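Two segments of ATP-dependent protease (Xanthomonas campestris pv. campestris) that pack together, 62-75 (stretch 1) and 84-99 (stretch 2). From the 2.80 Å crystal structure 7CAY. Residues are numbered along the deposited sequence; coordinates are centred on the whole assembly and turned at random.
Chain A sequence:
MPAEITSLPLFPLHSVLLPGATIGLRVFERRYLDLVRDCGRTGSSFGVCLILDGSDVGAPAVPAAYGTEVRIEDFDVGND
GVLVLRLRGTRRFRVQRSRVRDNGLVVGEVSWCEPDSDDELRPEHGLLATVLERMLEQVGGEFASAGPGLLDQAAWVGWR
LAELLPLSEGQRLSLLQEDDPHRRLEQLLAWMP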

# COMPACT_ATOMS: atom_id res chain seq x y z
N VAL A 62 8.40 13.54 6.06
CA VAL A 62 8.51 12.30 6.82
C VAL A 62 7.35 11.37 6.50
O VAL A 62 6.19 11.78 6.53
CB VAL A 62 8.57 12.59 8.34
CG1 VAL A 62 8.66 11.29 9.12
CG2 VAL A 62 9.75 13.49 8.66
N PRO A 63 7.66 10.12 6.17
CA PRO A 63 6.62 9.14 5.88
C PRO A 63 6.07 8.51 7.15
O PRO A 63 6.61 8.69 8.25
CB PRO A 63 7.35 8.11 5.02
CG PRO A 63 8.73 8.11 5.59
CD PRO A 63 9.01 9.54 6.00
N ALA A 64 4.98 7.77 6.99
CA ALA A 64 4.45 6.98 8.09
C ALA A 64 5.36 5.78 8.35
O ALA A 64 6.23 5.44 7.55
CB ALA A 64 3.02 6.53 7.78
N ALA A 65 5.14 5.14 9.50
CA ALA A 65 5.99 4.02 9.89
C ALA A 65 5.79 2.79 9.02
O ALA A 65 6.65 1.91 9.00
CB ALA A 65 5.75 3.66 11.36
N TYR A 66 4.67 2.70 8.30
CA TYR A 66 4.36 1.55 7.46
C TYR A 66 4.08 2.00 6.04
O TYR A 66 3.49 3.06 5.82
CB TYR A 66 3.17 0.76 8.02
CG TYR A 66 3.51 -0.12 9.20
CD1 TYR A 66 3.67 0.42 10.47
CD2 TYR A 66 3.66 -1.49 9.04
CE1 TYR A 66 3.98 -0.38 11.55
CE2 TYR A 66 3.96 -2.30 10.12
CZ TYR A 66 4.12 -1.74 11.37
OH TYR A 66 4.43 -2.55 12.44
N GLY A 67 4.50 1.17 5.08
CA GLY A 67 4.26 1.44 3.67
C GLY A 67 3.99 0.15 2.93
O GLY A 67 4.02 -0.94 3.50
N THR A 68 3.73 0.29 1.62
CA THR A 68 3.36 -0.84 0.78
C THR A 68 4.24 -0.86 -0.46
O THR A 68 4.30 0.14 -1.20
CB THR A 68 1.89 -0.78 0.38
OG1 THR A 68 1.07 -0.68 1.55
CG2 THR A 68 1.50 -2.01 -0.39
N GLU A 69 4.92 -1.98 -0.70
CA GLU A 69 5.70 -2.14 -1.92
C GLU A 69 4.77 -2.23 -3.12
O GLU A 69 3.68 -2.82 -3.04
CB GLU A 69 6.57 -3.39 -1.83
CG GLU A 69 7.55 -3.54 -2.99
CD GLU A 69 8.24 -4.88 -3.00
OE1 GLU A 69 7.56 -5.92 -2.81
OE2 GLU A 69 9.48 -4.91 -3.19
N VAL A 70 5.19 -1.65 -4.24
CA VAL A 70 4.37 -1.61 -5.45
C VAL A 70 5.00 -2.50 -6.51
O VAL A 70 6.22 -2.69 -6.57
CB VAL A 70 4.19 -0.18 -5.98
CG1 VAL A 70 3.63 0.73 -4.90
CG2 VAL A 70 5.51 0.37 -6.52
N ARG A 71 4.14 -3.05 -7.36
CA ARG A 71 4.53 -3.66 -8.62
C ARG A 71 4.00 -2.79 -9.74
O ARG A 71 2.81 -2.45 -9.76
CB ARG A 71 4.00 -5.09 -8.76
CG ARG A 71 4.35 -5.73 -10.09
CD ARG A 71 3.79 -7.13 -10.24
NE ARG A 71 2.33 -7.14 -10.32
CZ ARG A 71 1.54 -7.78 -9.47
NH1 ARG A 71 2.06 -8.48 -8.47
NH2 ARG A 71 0.22 -7.73 -9.62
N ILE A 72 4.87 -2.41 -10.68
CA ILE A 72 4.48 -1.54 -11.78
C ILE A 72 3.75 -2.41 -12.80
O ILE A 72 4.38 -3.17 -13.54
CB ILE A 72 5.67 -0.82 -12.40
CG1 ILE A 72 6.77 -0.59 -11.36
CG2 ILE A 72 5.24 0.52 -12.99
CD1 ILE A 72 6.38 0.37 -10.25
N GLU A 73 2.42 -2.30 -12.85
CA GLU A 73 1.64 -3.17 -13.72
C GLU A 73 1.69 -2.70 -15.17
O GLU A 73 1.94 -3.50 -16.08
CB GLU A 73 0.19 -3.25 -13.24
CG GLU A 73 -0.03 -4.25 -12.12
CD GLU A 73 -1.38 -4.93 -12.21
OE1 GLU A 73 -2.26 -4.43 -12.94
OE2 GLU A 73 -1.57 -5.98 -11.54
N ASP A 74 1.46 -1.41 -15.42
CA ASP A 74 1.36 -0.91 -16.78
C ASP A 74 1.97 0.48 -16.89
O ASP A 74 1.63 1.38 -16.11
CB ASP A 74 -0.10 -0.88 -17.25
CG ASP A 74 -0.23 -0.66 -18.75
OD1 ASP A 74 0.42 -1.41 -19.52
OD2 ASP A 74 -0.98 0.25 -19.16
N PHE A 75 2.87 0.65 -17.86
CA PHE A 75 3.35 1.96 -18.27
C PHE A 75 2.38 2.57 -19.27
O PHE A 75 1.68 1.85 -20.00
CB PHE A 75 4.73 1.85 -18.92
CG PHE A 75 5.88 2.15 -17.99
CD1 PHE A 75 6.16 3.45 -17.61
CD2 PHE A 75 6.69 1.13 -17.52
CE1 PHE A 75 7.22 3.74 -16.77
CE2 PHE A 75 7.76 1.41 -16.67
CZ PHE A 75 8.02 2.71 -16.30
N VAL A 84 1.85 7.76 -16.77
CA VAL A 84 0.92 7.26 -15.76
C VAL A 84 1.31 5.83 -15.41
O VAL A 84 1.43 4.98 -16.30
CB VAL A 84 -0.53 7.33 -16.26
CG1 VAL A 84 -1.47 6.73 -15.23
CG2 VAL A 84 -0.92 8.77 -16.57
N LEU A 85 1.50 5.57 -14.12
CA LEU A 85 1.89 4.26 -13.62
C LEU A 85 0.69 3.56 -12.99
O LEU A 85 0.00 4.15 -12.15
CB LEU A 85 3.01 4.36 -12.59
CG LEU A 85 4.41 4.78 -13.05
CD1 LEU A 85 5.45 4.34 -12.04
CD2 LEU A 85 4.71 4.22 -14.42
N ARG A 86 0.45 2.32 -13.39
CA ARG A 86 -0.52 1.46 -12.73
C ARG A 86 0.22 0.70 -11.63
O ARG A 86 1.00 -0.21 -11.91
CB ARG A 86 -1.17 0.50 -13.72
N LEU A 87 -0.01 1.09 -10.38
CA LEU A 87 0.65 0.50 -9.23
C LEU A 87 -0.31 -0.41 -8.48
O LEU A 87 -1.48 -0.07 -8.30
CB LEU A 87 1.18 1.58 -8.28
CG LEU A 87 2.06 2.66 -8.90
CD1 LEU A 87 2.48 3.67 -7.84
CD2 LEU A 87 3.27 2.03 -9.56
N ARG A 88 0.19 -1.57 -8.05
CA ARG A 88 -0.57 -2.49 -7.22
C ARG A 88 0.22 -2.81 -5.97
O ARG A 88 1.44 -3.00 -6.02
CB ARG A 88 -0.92 -3.79 -7.97
CG ARG A 88 -1.92 -4.67 -7.23
CD ARG A 88 -2.14 -5.98 -7.96
NE ARG A 88 -2.65 -5.78 -9.31
CZ ARG A 88 -3.94 -5.75 -9.63
NH1 ARG A 88 -4.86 -5.91 -8.68
NH2 ARG A 88 -4.31 -5.57 -10.89
N GLY A 89 -0.48 -2.88 -4.84
CA GLY A 89 0.18 -3.12 -3.56
C GLY A 89 0.59 -4.57 -3.38
O GLY A 89 -0.24 -5.48 -3.49
N THR A 90 1.89 -4.79 -3.10
CA THR A 90 2.42 -6.12 -2.88
C THR A 90 2.75 -6.25 -1.40
O THR A 90 1.82 -6.36 -0.58
CB THR A 90 3.63 -6.37 -3.79
OG1 THR A 90 4.66 -5.42 -3.50
CG2 THR A 90 3.23 -6.23 -5.25
N ARG A 91 4.01 -6.22 -1.00
CA ARG A 91 4.39 -6.48 0.38
C ARG A 91 4.33 -5.22 1.23
O ARG A 91 4.53 -4.11 0.74
CB ARG A 91 5.79 -7.08 0.46
CG ARG A 91 5.94 -8.44 -0.19
CD ARG A 91 7.39 -8.88 -0.18
NE ARG A 91 8.24 -7.94 -0.90
CZ ARG A 91 9.57 -7.99 -0.92
NH1 ARG A 91 10.21 -8.94 -0.24
NH2 ARG A 91 10.26 -7.09 -1.60
N ARG A 92 4.07 -5.41 2.52
CA ARG A 92 4.12 -4.32 3.49
C ARG A 92 5.49 -4.28 4.15
O ARG A 92 6.15 -5.30 4.34
CB ARG A 92 3.04 -4.49 4.55
CG ARG A 92 1.62 -4.39 4.03
CD ARG A 92 0.61 -4.79 5.09
NE ARG A 92 0.93 -6.09 5.67
CZ ARG A 92 1.33 -6.28 6.92
NH1 ARG A 92 1.46 -5.25 7.75
NH2 ARG A 92 1.59 -7.50 7.36
N PHE A 93 5.91 -3.07 4.52
CA PHE A 93 7.21 -2.88 5.15
C PHE A 93 7.08 -1.88 6.29
O PHE A 93 6.11 -1.13 6.38
CB PHE A 93 8.28 -2.42 4.15
CG PHE A 93 7.91 -1.18 3.39
CD1 PHE A 93 8.12 0.08 3.93
CD2 PHE A 93 7.38 -1.27 2.11
CE1 PHE A 93 7.79 1.22 3.23
CE2 PHE A 93 7.05 -0.13 1.40
CZ PHE A 93 7.26 1.12 1.96
N ARG A 94 8.10 -1.87 7.15
CA ARG A 94 8.22 -0.91 8.23
C ARG A 94 9.44 -0.03 7.97
O ARG A 94 10.51 -0.54 7.64
CB ARG A 94 8.36 -1.62 9.58
CG ARG A 94 7.41 -2.77 9.78
CD ARG A 94 7.39 -3.24 11.22
NE ARG A 94 6.58 -4.45 11.39
CZ ARG A 94 7.09 -5.68 11.48
NH1 ARG A 94 6.28 -6.72 11.63
NH2 ARG A 94 8.40 -5.86 11.44
N VAL A 95 9.27 1.28 8.13
CA VAL A 95 10.37 2.22 7.93
C VAL A 95 11.15 2.30 9.24
O VAL A 95 10.72 2.95 10.19
CB VAL A 95 9.88 3.60 7.49
CG1 VAL A 95 11.05 4.48 7.08
CG2 VAL A 95 8.88 3.48 6.34
N GLN A 96 12.30 1.61 9.30
CA GLN A 96 13.15 1.70 10.48
C GLN A 96 13.72 3.10 10.64
O GLN A 96 13.76 3.64 11.75
CB GLN A 96 14.28 0.67 10.39
CG GLN A 96 13.83 -0.74 10.04
CD GLN A 96 13.58 -1.60 11.26
OE1 GLN A 96 12.64 -2.40 11.28
NE2 GLN A 96 14.42 -1.45 12.28
N ARG A 97 14.15 3.70 9.54
CA ARG A 97 14.63 5.07 9.51
C ARG A 97 14.65 5.53 8.06
O ARG A 97 14.71 4.71 7.14
CB ARG A 97 16.01 5.21 10.16
CG ARG A 97 17.09 4.37 9.53
CD ARG A 97 18.24 4.09 10.50
NE ARG A 97 17.90 3.05 11.47
CZ ARG A 97 17.69 3.27 12.76
NH1 ARG A 97 17.79 4.49 13.26
NH2 ARG A 97 17.39 2.25 13.57
N SER A 98 14.57 6.84 7.86
CA SER A 98 14.50 7.40 6.52
C SER A 98 15.39 8.63 6.42
O SER A 98 15.55 9.38 7.39
CB SER A 98 13.06 7.77 6.14
OG SER A 98 12.46 8.59 7.14
N ARG A 99 15.99 8.82 5.24
CA ARG A 99 16.79 9.98 4.92
C ARG A 99 16.28 10.59 3.63
O ARG A 99 15.49 9.99 2.90
CB ARG A 99 18.28 9.63 4.80

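The two stretches pair as neighbouring antiparallel β-strands, joined by a backbone ladder that a β-bulge interrupts and reinforced by two carboxylate–guanidinium salt bridges. Gly67 and Phe93 bond reciprocally, Gly67 N to Phe93 O at 3.1 Å and Phe93 N to Gly67 O at 3.0 Å. Between Thr68 and Val70 the register slips by one residue: Glu69 N donates to Arg91 O (2.6 Å), whereas Glu69 O accepts from Thr90 N (2.7 Å), so one residue faces two. The ladder then resumes with Arg71 N to Arg88 O at 3.0 Å.

The Glu69 side chain also serves both residues of the bulge. Its OE1 accepts from Thr90 OG1 (3.0 Å) and Arg91 NE (2.9 Å), and its OE2 from Arg91 NH2 (2.8 Å), a bidentate salt bridge. Farther along, Glu73 OE2 lies a very short 2.5 Å from Arg88 NE. Arg71 NH2 reaches the same Glu73 OE2 at 3.2 Å, so the carboxylate offsets the repulsion between two neighbouring arginines.

Gly67 leaves room for the Phe93 ring, whose face covers its CA in a CH–π contact; a β-carbon here would clash with Phe93 CZ. On the sheet face bearing Val70, Ile72 and Leu87, apolar packing takes over, with Ile72 CD1 3.6 Å from Leu87 CD2.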